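Local coordinates for De novo designed protein Foldit4 (Synthetic construct, PDB 6WI5) that is a de novo designed protein with no known natural function, built as a compact ferredoxin-like fold of two helices against a four-stranded antiparallel sheet, at residues A[4-9]-A[85-90]; A[9-14]-A[48-53]; A[32-37]-A[54-59]. One frame throughout, in Å; residues are numbered along the deposited sequence.

Contact 1 of 3, residues A[4-9]-A[85-90]; sequences VVEIRI and RTTTKR
The antiparallel ladder between strand 3-11 and strand 81-87, an outermost strand of the sheet, pairs Val-4, Val-5 and Glu-6 with Thr-87, Thr-86 and Arg-85. Its strand segments run antiparallel, at 169° between their N-to-C directions. Two hydrogen-bonded pairs bracket a non-hydrogen-bonded one: Val-4 and Thr-87 exchange two backbone bonds, Val-4 N to Thr-87 O 3.1 Å one way, and Thr-87 N to Val-4 O 2.7 Å the other. Glu-6 and Arg-85 do the same two residues on. In between, the CA hydrogens of Val-5 and Thr-86 point at the carbonyl oxygens of Arg-85 and Val-4.

On the face that carries Glu-6, Arg-85 and Thr-87, an ion pair reinforces the ladder. Arg-85 takes the carboxylate side-on with two nitrogens, NE at 2.9 Å from Glu-6 OE2 and NH1 at 2.9 Å from Glu-6 OE1. The carboxylate sits at the edge of the guanidinium, close to its plane, yet the two planes are 46° apart: NH1 reaches OE1 from the syn side, while NE comes to OE2 from above the carboxylate. The bend at chi3 of Arg-85 (71°) turns NE round towards its partner. Beside the pair, a water lies 2.6 Å from Thr-87 OG1 and 2.7 Å from Glu-6 OE2, where it can link the two side chains, though Val-4 O competes for its protons.

The reverse face, with Val-5 and Thr-86, turns to helix 59-76. These two lie side by side, Val-5 CG2 resting 3.7 Å from Thr-86 OG1 and 3.8 Å from Thr-86 CG2. Val-5 goes on to touch Ile-62 and Val-66 of the helix, so one strand pair carries a charged outer surface and a helix-facing inner one. That two-faced edge pairing of the first and last strands is typical of the ferredoxin-like beta-alpha-beta-beta-alpha-beta fold.

Contact 2 of 3, residues A[9-14]-A[48-53]; sequences IRVQRE and VEVHVR
Ile-9 and Val-50 grip each other through two backbone bonds, Ile-9 N to Val-50 O and Val-50 N to Ile-9 O, both 2.8 Å. A third, Val-11 N to Val-48 O, carries the ladder on, but beyond it the strands part: Val-11 O and Val-48 O stand 3.4 Å apart as two acceptors, and Val-48 N is buried with no partner in the model. The strand segments run antiparallel, at 151° between their N-to-C directions.

On the face with the valines, Val-11 CG2 meets Val-50 CG2 at 3.8 Å, the two side chains crossing obliquely; each CG2 lies beside its own backbone N. Ile-9 CD1 reaches over to Val-50 CG1 and Val-52 CG2. At the turn, Glu-14 crosses Val-48 at about a right angle, its CB 3.7 Å from Val-48 CG2.

On the other face, Arg-10 and Glu-49 form a long salt bridge, a matter of charge only: NE of Arg-10 is 3.8 Å from Glu-49 OE2, which lies well out of the guanidinium plane, and the two flat groups are turned 80° apart. The other oxygen is held more firmly. His-51 NE2 donates to Glu-49 OE1 at 3.0 Å, on the anti side, and Arg-44 makes a salt bridge to the same atom. An alanine at Glu-49 would probably leave His-51 NE2 and Arg-44 without their shared acceptor and the His-51 ring freer to turn.

Farther out, Leu-20 and Ile-24 of helix 17-31 cover Ile-9, and Val-17 covers Val-48. Two neighbouring inner strands, apolar beneath a helix and charged on the reverse, are typical of the centre of a ferredoxin-like sheet.

Contact 3 of 3, residues A[32-37]-A[54-59]; sequences SNSVEV and IRHDDK
Glu-36 and Arg-55 lie side by side and point the same way, but their flat ends stand almost perpendicular, carboxylate and guanidinium planes 83° apart. Glu-36 OE2 sits over one face of the guanidinium, 2.7 Å from Arg-55 NH2 in a salt bridge, and Glu-36 OE1 is close to the same nitrogen. The Glu-36 chain reaches there extended, with CG anti to the backbone N (chi1 -177°). Beneath them the backbones exchange two bonds, Arg-55 N to Glu-36 O at 3.0 Å and Glu-36 N to Arg-55 O at 3.3 Å.

On the inner face, Val-37 runs alongside Ile-54, its CG2 4.0 Å from Ile-54 CG1. Val-35 uses both branches: CG1 comes to 3.6 Å from Ile-54 CG2, and CG2 lies 3.7 Å from His-56 CD2, Val-35 and His-56 crossing at about a right angle. The His-56 ring is also met at its edge, where Ser-34 OG makes a weak hydrogen bond to NE2 at 3.3 Å. That serine is held in turn by a hydrogen bond between Ser-32 OG and Ser-34 OG (2.9 Å).

Around this end of the hairpin, Val-28 of helix 17-31 packs on Val-35 and Val-37, while Ile-62 of helix 59-76 touches Ile-54 and His-56. Asp-58 is the N-cap of that second helix, and strand 3-11 flanks the hairpin through backbone bonds to Ile-54 and His-56.

How the contacts relate
From the N terminus, strand 3-11 enters contact 1 first, pairing with the last strand and so closing a loop round nearly the whole chain; both other contacts lie within it. The same strand runs on through Ile-9, shared by contacts 1 and 2, and contact 2 closes a smaller loop over helix 17-31 and strand 36-44. Contact 3 closes the open end of the hairpin of strands 36-44 and 47-56; it starts inside the loop of contact 2 and finishes beyond it, so the two cross. The strand order is 36-44, 47-56, 3-11, 81-87, and probable hydrogen bonds also join contact 1 to contact 2 (Ile-7 N to Val-52 O) and contact 3 (Ile-54 N to Val-5 O).

Contact 1 of 3, residues A[4-9]-A[85-90]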
loop_
_atom_site.group_PDB
_atom_site.type_symbol
_atom_site.label_atom_id
_atom_site.label_comp_id
_atom_site.label_asym_id
_atom_site.label_seq_id
_atom_site.Cartn_x
_atom_site.Cartn_y
_atom_site.Cartn_z
ATOM N N VAL A 4 -8.040 -7.010 -6.643
ATOM C CA VAL A 4 -7.603 -5.621 -6.581
ATOM C C VAL A 4 -7.655 -5.172 -5.130
ATOM O O VAL A 4 -8.688 -5.319 -4.466
ATOM C CB VAL A 4 -8.472 -4.707 -7.464
ATOM C CG1 VAL A 4 -7.996 -3.265 -7.360
ATOM C CG2 VAL A 4 -8.448 -5.180 -8.908
ATOM N N VAL A 5 -6.544 -4.629 -4.638
ATOM C CA VAL A 5 -6.453 -4.109 -3.280
ATOM C C VAL A 5 -6.047 -2.647 -3.353
ATOM O O VAL A 5 -5.085 -2.298 -4.048
ATOM C CB VAL A 5 -5.456 -4.909 -2.423
ATOM C CG1 VAL A 5 -5.297 -4.259 -1.054
ATOM C CG2 VAL A 5 -5.927 -6.336 -2.277
ATOM N N GLU A 6 -6.781 -1.797 -2.643
ATOM C CA GLU A 6 -6.488 -0.374 -2.559
ATOM C C GLU A 6 -6.192 -0.026 -1.109
ATOM O O GLU A 6 -7.016 -0.277 -0.226
ATOM C CB GLU A 6 -7.656 0.459 -3.087
ATOM C CG GLU A 6 -8.161 0.006 -4.444
ATOM C CD GLU A 6 -9.511 0.601 -4.789
ATOM O OE1 GLU A 6 -9.559 1.786 -5.180
ATOM O OE2 GLU A 6 -10.525 -0.114 -4.652
ATOM N N ILE A 7 -5.013 0.540 -0.868
ATOM C CA ILE A 7 -4.555 0.876 0.474
ATOM C C ILE A 7 -4.420 2.389 0.566
ATOM O O ILE A 7 -3.727 3.004 -0.252
ATOM C CB ILE A 7 -3.220 0.187 0.806
ATOM C CG1 ILE A 7 -3.320 -1.319 0.563
ATOM C CG2 ILE A 7 -2.820 0.467 2.247
ATOM C CD1 ILE A 7 -2.024 -2.057 0.796
ATOM N N ARG A 8 -5.085 2.982 1.551
ATOM C CA ARG A 8 -5.028 4.419 1.793
ATOM C C ARG A 8 -4.331 4.657 3.124
ATOM O O ARG A 8 -4.763 4.130 4.154
ATOM C CB ARG A 8 -6.427 5.032 1.804
ATOM C CG ARG A 8 -6.438 6.540 2.010
ATOM C CD ARG A 8 -7.853 7.054 2.213
ATOM N NE ARG A 8 -8.447 6.534 3.441
ATOM C CZ ARG A 8 -9.707 6.738 3.806
ATOM N NH1 ARG A 8 -10.516 7.452 3.034
ATOM N NH2 ARG A 8 -10.164 6.228 4.942
ATOM N N ILE A 9 -3.261 5.447 3.101
ATOM C CA ILE A 9 -2.440 5.700 4.278
ATOM C C ILE A 9 -2.461 7.194 4.561
ATOM O O ILE A 9 -2.078 8.000 3.704
ATOM C CB ILE A 9 -0.998 5.206 4.080
ATOM C CG1 ILE A 9 -0.999 3.766 3.569
ATOM C CG2 ILE A 9 -0.213 5.322 5.381
ATOM C CD1 ILE A 9 0.087 3.485 2.565
ATOM N N ARG A 85 -9.090 -1.735 1.011
ATOM C CA ARG A 85 -10.269 -2.121 0.245
ATOM C C ARG A 85 -9.860 -3.194 -0.751
ATOM O O ARG A 85 -8.977 -2.966 -1.583
ATOM C CB ARG A 85 -10.881 -0.916 -0.475
ATOM C CG ARG A 85 -12.242 -1.196 -1.079
ATOM C CD ARG A 85 -12.957 0.087 -1.462
ATOM N NE ARG A 85 -12.349 0.736 -2.618
ATOM C CZ ARG A 85 -12.827 1.835 -3.192
ATOM N NH1 ARG A 85 -12.212 2.361 -4.242
ATOM N NH2 ARG A 85 -13.923 2.410 -2.715
ATOM N N THR A 86 -10.498 -4.359 -0.664
ATOM C CA THR A 86 -10.164 -5.511 -1.491
ATOM C C THR A 86 -11.372 -5.892 -2.333
ATOM O O THR A 86 -12.470 -6.071 -1.798
ATOM C CB THR A 86 -9.732 -6.701 -0.630
ATOM O OG1 THR A 86 -8.644 -6.310 0.216
ATOM C CG2 THR A 86 -9.297 -7.863 -1.511
ATOM N N THR A 87 -11.168 -6.025 -3.641
ATOM C CA THR A 87 -12.244 -6.339 -4.573
ATOM C C THR A 87 -11.951 -7.666 -5.256
ATOM O O THR A 87 -10.880 -7.843 -5.845
ATOM C CB THR A 87 -12.410 -5.236 -5.620
ATOM O OG1 THR A 87 -12.631 -3.980 -4.966
ATOM C CG2 THR A 87 -13.589 -5.542 -6.537
ATOM N N THR A 88 -12.902 -8.595 -5.174
ATOM C CA THR A 88 -12.772 -9.908 -5.790
ATOM C C THR A 88 -14.032 -10.234 -6.580
ATOM O O THR A 88 -15.117 -9.722 -6.291
ATOM C CB THR A 88 -12.527 -11.011 -4.744
ATOM O OG1 THR A 88 -13.655 -11.095 -3.863
ATOM C CG2 THR A 88 -11.272 -10.723 -3.928
ATOM N N LYS A 89 -13.878 -11.090 -7.588
ATOM C CA LYS A 89 -14.995 -11.614 -8.360
ATOM C C LYS A 89 -15.199 -13.085 -8.023
ATOM O O LYS A 89 -14.234 -13.849 -7.932
ATOM C CB LYS A 89 -14.762 -11.448 -9.863
ATOM C CG LYS A 89 -14.962 -10.031 -10.362
ATOM C CD LYS A 89 -15.126 -10.009 -11.868
ATOM N N ARG A 90 -16.455 -13.472 -7.831
ATOM C CA ARG A 90 -16.779 -14.830 -7.418
ATOM C C ARG A 90 -17.714 -15.483 -8.428
ATOM O O ARG A 90 -18.267 -14.808 -9.297
ATOM C CB ARG A 90 -17.414 -14.829 -6.025
ATOM C CG ARG A 90 -16.933 -13.702 -5.119
ATOM C CD ARG A 90 -15.490 -13.899 -4.681
ATOM N NE ARG A 90 -15.384 -14.016 -3.232
ATOM C CZ ARG A 90 -15.533 -15.155 -2.563
ATOM N NH1 ARG A 90 -15.796 -16.280 -3.217
ATOM N NH2 ARG A 90 -15.425 -15.172 -1.242
HETATM O O HOH W 1 -10.513 -2.735 -4.198
#

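Contact 2 of 3, residues A[9-14]-A[48-53]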
loop_
_atom_site.group_PDB
_atom_site.type_symbol
_atom_site.label_atom_id
_atom_site.label_comp_id
_atom_site.label_asym_id
_atom_site.label_seq_id
_atom_site.Cartn_x
_atom_site.Cartn_y
_atom_site.Cartn_z
ATOM N N ILE A 9 -3.261 5.447 3.101
ATOM C CA ILE A 9 -2.440 5.700 4.278
ATOM C C ILE A 9 -2.461 7.194 4.561
ATOM O O ILE A 9 -2.078 8.000 3.704
ATOM C CB ILE A 9 -0.998 5.206 4.080
ATOM C CG1 ILE A 9 -0.999 3.766 3.569
ATOM C CG2 ILE A 9 -0.213 5.322 5.381
ATOM C CD1 ILE A 9 0.087 3.485 2.565
ATOM N N ARG A 10 -2.902 7.564 5.761
ATOM C CA ARG A 10 -2.874 8.953 6.206
ATOM C C ARG A 10 -1.536 9.215 6.887
ATOM O O ARG A 10 -1.244 8.641 7.942
ATOM C CB ARG A 10 -4.040 9.249 7.145
ATOM C CG ARG A 10 -5.350 9.536 6.430
ATOM C CD ARG A 10 -6.462 9.863 7.414
ATOM N NE ARG A 10 -7.219 11.045 7.010
ATOM C CZ ARG A 10 -6.962 12.277 7.439
ATOM N NH1 ARG A 10 -7.700 13.296 7.021
ATOM N NH2 ARG A 10 -5.968 12.489 8.291
ATOM N N VAL A 11 -0.722 10.076 6.283
ATOM C CA VAL A 11 0.606 10.400 6.789
ATOM C C VAL A 11 0.539 11.732 7.521
ATOM O O VAL A 11 -0.105 12.680 7.054
ATOM C CB VAL A 11 1.640 10.444 5.648
ATOM C CG1 VAL A 11 3.049 10.566 6.208
ATOM C CG2 VAL A 11 1.515 9.206 4.773
ATOM N N GLN A 12 1.205 11.804 8.675
ATOM C CA GLN A 12 1.157 13.011 9.493
ATOM C C GLN A 12 1.828 14.184 8.786
ATOM O O GLN A 12 1.203 15.224 8.551
ATOM C CB GLN A 12 1.812 12.750 10.851
ATOM N N ARG A 13 3.101 14.032 8.437
ATOM C CA ARG A 13 3.871 15.089 7.799
ATOM C C ARG A 13 4.397 14.610 6.453
ATOM O O ARG A 13 4.770 13.443 6.299
ATOM C CB ARG A 13 5.026 15.542 8.700
ATOM C CG ARG A 13 4.597 16.522 9.787
ATOM C CD ARG A 13 5.497 16.468 11.014
ATOM N NE ARG A 13 6.914 16.602 10.686
ATOM C CZ ARG A 13 7.784 15.597 10.716
ATOM N NH1 ARG A 13 7.382 14.381 11.063
ATOM N NH2 ARG A 13 9.055 15.807 10.402
ATOM N N GLU A 14 4.420 15.527 5.481
ATOM C CA GLU A 14 4.810 15.183 4.117
ATOM C C GLU A 14 6.253 14.700 4.027
ATOM O O GLU A 14 6.606 14.015 3.060
ATOM C CB GLU A 14 4.600 16.394 3.203
ATOM C CG GLU A 14 4.742 16.106 1.716
ATOM C CD GLU A 14 4.625 17.358 0.868
ATOM O OE1 GLU A 14 4.394 18.446 1.438
ATOM O OE2 GLU A 14 4.766 17.256 -0.370
ATOM N N VAL A 48 -1.292 14.556 4.063
ATOM C CA VAL A 48 -0.949 13.758 2.892
ATOM C C VAL A 48 -1.594 12.386 3.022
ATOM O O VAL A 48 -1.510 11.750 4.079
ATOM C CB VAL A 48 0.575 13.621 2.724
ATOM C CG1 VAL A 48 0.888 12.793 1.495
ATOM C CG2 VAL A 48 1.227 14.990 2.635
ATOM N N GLU A 49 -2.235 11.936 1.946
ATOM C CA GLU A 49 -2.740 10.574 1.829
ATOM C C GLU A 49 -1.968 9.851 0.735
ATOM O O GLU A 49 -1.829 10.369 -0.378
ATOM C CB GLU A 49 -4.235 10.557 1.504
ATOM C CG GLU A 49 -5.151 10.838 2.681
ATOM C CD GLU A 49 -6.610 10.608 2.334
ATOM O OE1 GLU A 49 -6.910 10.388 1.142
ATOM O OE2 GLU A 49 -7.455 10.644 3.253
ATOM N N VAL A 50 -1.465 8.661 1.053
ATOM C CA VAL A 50 -0.786 7.808 0.084
ATOM C C VAL A 50 -1.741 6.695 -0.321
ATOM O O VAL A 50 -2.230 5.945 0.534
ATOM C CB VAL A 50 0.518 7.230 0.659
ATOM C CG1 VAL A 50 1.181 6.314 -0.358
ATOM C CG2 VAL A 50 1.461 8.354 1.067
ATOM N N HIS A 51 -2.012 6.592 -1.617
ATOM C CA HIS A 51 -2.920 5.588 -2.160
ATOM C C HIS A 51 -2.112 4.574 -2.955
ATOM O O HIS A 51 -1.391 4.944 -3.888
ATOM C CB HIS A 51 -3.990 6.233 -3.041
ATOM C CG HIS A 51 -4.948 7.104 -2.288
ATOM N ND1 HIS A 51 -6.274 6.774 -2.114
ATOM C CD2 HIS A 51 -4.767 8.289 -1.658
ATOM C CE1 HIS A 51 -6.871 7.722 -1.411
ATOM N NE2 HIS A 51 -5.980 8.651 -1.123
ATOM N N VAL A 52 -2.233 3.302 -2.585
ATOM C CA VAL A 52 -1.540 2.206 -3.251
ATOM C C VAL A 52 -2.591 1.257 -3.806
ATOM O O VAL A 52 -3.431 0.749 -3.053
ATOM C CB VAL A 52 -0.590 1.463 -2.299
ATOM C CG1 VAL A 52 0.201 0.407 -3.056
ATOM C CG2 VAL A 52 0.341 2.441 -1.597
ATOM N N ARG A 53 -2.546 1.018 -5.112
ATOM C CA ARG A 53 -3.426 0.057 -5.763
ATOM C C ARG A 53 -2.595 -1.095 -6.311
ATOM O O ARG A 53 -1.612 -0.872 -7.027
ATOM C CB ARG A 53 -4.238 0.710 -6.882
ATOM C CG ARG A 53 -5.281 -0.215 -7.485
ATOM C CD ARG A 53 -6.166 0.507 -8.485
ATOM N NE ARG A 53 -5.399 1.066 -9.592
ATOM C CZ ARG A 53 -5.018 0.375 -10.661
ATOM N NH1 ARG A 53 -5.327 -0.910 -10.765
ATOM N NH2 ARG A 53 -4.323 0.966 -11.623
#

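Contact 3 of 3, residues A[32-37]-A[54-59]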
loop_
_atom_site.group_PDB
_atom_site.type_symbol
_atom_site.label_atom_id
_atom_site.label_comp_id
_atom_site.label_asym_id
_atom_site.label_seq_id
_atom_site.Cartn_x
_atom_site.Cartn_y
_atom_site.Cartn_z
ATOM N N SER A 32 7.010 -10.289 -6.129
ATOM C CA SER A 32 7.121 -10.779 -7.497
ATOM C C SER A 32 7.140 -9.588 -8.441
ATOM O O SER A 32 6.666 -8.499 -8.103
ATOM C CB SER A 32 5.970 -11.725 -7.856
ATOM O OG SER A 32 6.048 -12.133 -9.211
ATOM N N ASN A 33 7.696 -9.810 -9.631
ATOM C CA ASN A 33 7.672 -8.801 -10.682
ATOM C C ASN A 33 6.382 -8.826 -11.492
ATOM O O ASN A 33 6.164 -7.923 -12.307
ATOM C CB ASN A 33 8.871 -8.981 -11.618
ATOM C CG ASN A 33 9.033 -10.413 -12.089
ATOM O OD1 ASN A 33 8.175 -11.262 -11.847
ATOM N ND2 ASN A 33 10.139 -10.689 -12.770
ATOM N N SER A 34 5.533 -9.834 -11.293
ATOM C CA SER A 34 4.240 -9.898 -11.958
ATOM C C SER A 34 3.177 -9.057 -11.264
ATOM O O SER A 34 2.089 -8.877 -11.821
ATOM C CB SER A 34 3.766 -11.351 -12.041
ATOM O OG SER A 34 3.638 -11.919 -10.748
ATOM N N VAL A 35 3.467 -8.539 -10.075
ATOM C CA VAL A 35 2.498 -7.760 -9.315
ATOM C C VAL A 35 2.432 -6.347 -9.879
ATOM O O VAL A 35 3.452 -5.655 -9.981
ATOM C CB VAL A 35 2.866 -7.747 -7.824
ATOM C CG1 VAL A 35 1.981 -6.776 -7.069
ATOM C CG2 VAL A 35 2.748 -9.146 -7.236
ATOM N N GLU A 36 1.229 -5.916 -10.245
ATOM C CA GLU A 36 1.000 -4.570 -10.754
ATOM C C GLU A 36 0.709 -3.633 -9.588
ATOM O O GLU A 36 -0.144 -3.929 -8.746
ATOM C CB GLU A 36 -0.161 -4.575 -11.749
ATOM C CG GLU A 36 -0.463 -3.243 -12.404
ATOM C CD GLU A 36 -1.565 -3.356 -13.441
ATOM O OE1 GLU A 36 -1.962 -4.496 -13.764
ATOM O OE2 GLU A 36 -2.036 -2.309 -13.931
ATOM N N VAL A 37 1.424 -2.511 -9.533
ATOM C CA VAL A 37 1.293 -1.569 -8.426
ATOM C C VAL A 37 1.280 -0.147 -8.975
ATOM O O VAL A 37 2.016 0.179 -9.912
ATOM C CB VAL A 37 2.421 -1.756 -7.383
ATOM C CG1 VAL A 37 3.791 -1.480 -7.998
ATOM C CG2 VAL A 37 2.180 -0.874 -6.168
ATOM N N ILE A 54 -2.989 -2.318 -5.969
ATOM C CA ILE A 54 -2.262 -3.526 -6.341
ATOM C C ILE A 54 -3.231 -4.484 -7.016
ATOM O O ILE A 54 -4.324 -4.732 -6.496
ATOM C CB ILE A 54 -1.606 -4.193 -5.116
ATOM C CG1 ILE A 54 -0.581 -3.255 -4.479
ATOM C CG2 ILE A 54 -0.950 -5.502 -5.507
ATOM C CD1 ILE A 54 0.029 -3.797 -3.207
ATOM N N ARG A 55 -2.834 -5.017 -8.168
ATOM C CA ARG A 55 -3.640 -5.973 -8.916
ATOM C C ARG A 55 -2.846 -7.256 -9.117
ATOM O O ARG A 55 -1.664 -7.209 -9.473
ATOM C CB ARG A 55 -4.068 -5.401 -10.272
ATOM C CG ARG A 55 -5.093 -4.281 -10.200
ATOM C CD ARG A 55 -5.979 -4.293 -11.438
ATOM N NE ARG A 55 -5.199 -4.215 -12.670
ATOM C CZ ARG A 55 -5.279 -3.219 -13.546
ATOM N NH1 ARG A 55 -6.118 -2.215 -13.337
ATOM N NH2 ARG A 55 -4.526 -3.231 -14.637
ATOM N N HIS A 56 -3.497 -8.397 -8.891
ATOM C CA HIS A 56 -2.856 -9.692 -9.078
ATOM C C HIS A 56 -3.932 -10.759 -9.217
ATOM O O HIS A 56 -5.085 -10.563 -8.821
ATOM C CB HIS A 56 -1.912 -10.027 -7.919
ATOM C CG HIS A 56 -0.886 -11.065 -8.255
ATOM N ND1 HIS A 56 -0.897 -12.327 -7.707
ATOM C CD2 HIS A 56 0.182 -11.021 -9.087
ATOM C CE1 HIS A 56 0.124 -13.021 -8.186
ATOM N NE2 HIS A 56 0.792 -12.251 -9.023
ATOM N N ASP A 57 -3.530 -11.899 -9.782
ATOM C CA ASP A 57 -4.445 -13.014 -9.989
ATOM C C ASP A 57 -4.526 -13.954 -8.792
ATOM O O ASP A 57 -5.571 -14.583 -8.581
ATOM C CB ASP A 57 -4.032 -13.813 -11.231
ATOM C CG ASP A 57 -3.988 -12.962 -12.489
ATOM O OD1 ASP A 57 -2.880 -12.722 -13.011
ATOM O OD2 ASP A 57 -5.063 -12.526 -12.949
ATOM N N ASP A 58 -3.456 -14.065 -8.005
ATOM C CA ASP A 58 -3.376 -15.017 -6.900
ATOM C C ASP A 58 -3.736 -14.310 -5.597
ATOM O O ASP A 58 -3.017 -13.410 -5.152
ATOM C CB ASP A 58 -1.981 -15.635 -6.823
ATOM C CG ASP A 58 -1.845 -16.632 -5.687
ATOM O OD1 ASP A 58 -2.646 -17.589 -5.632
ATOM O OD2 ASP A 58 -0.926 -16.466 -4.859
ATOM N N LYS A 59 -4.846 -14.730 -4.981
ATOM C CA LYS A 59 -5.280 -14.112 -3.732
ATOM C C LYS A 59 -4.310 -14.398 -2.592
ATOM O O LYS A 59 -4.158 -13.565 -1.691
ATOM C CB LYS A 59 -6.688 -14.589 -3.368
ATOM C CG LYS A 59 -7.312 -13.847 -2.192
ATOM C CD LYS A 59 -8.761 -14.255 -1.981
#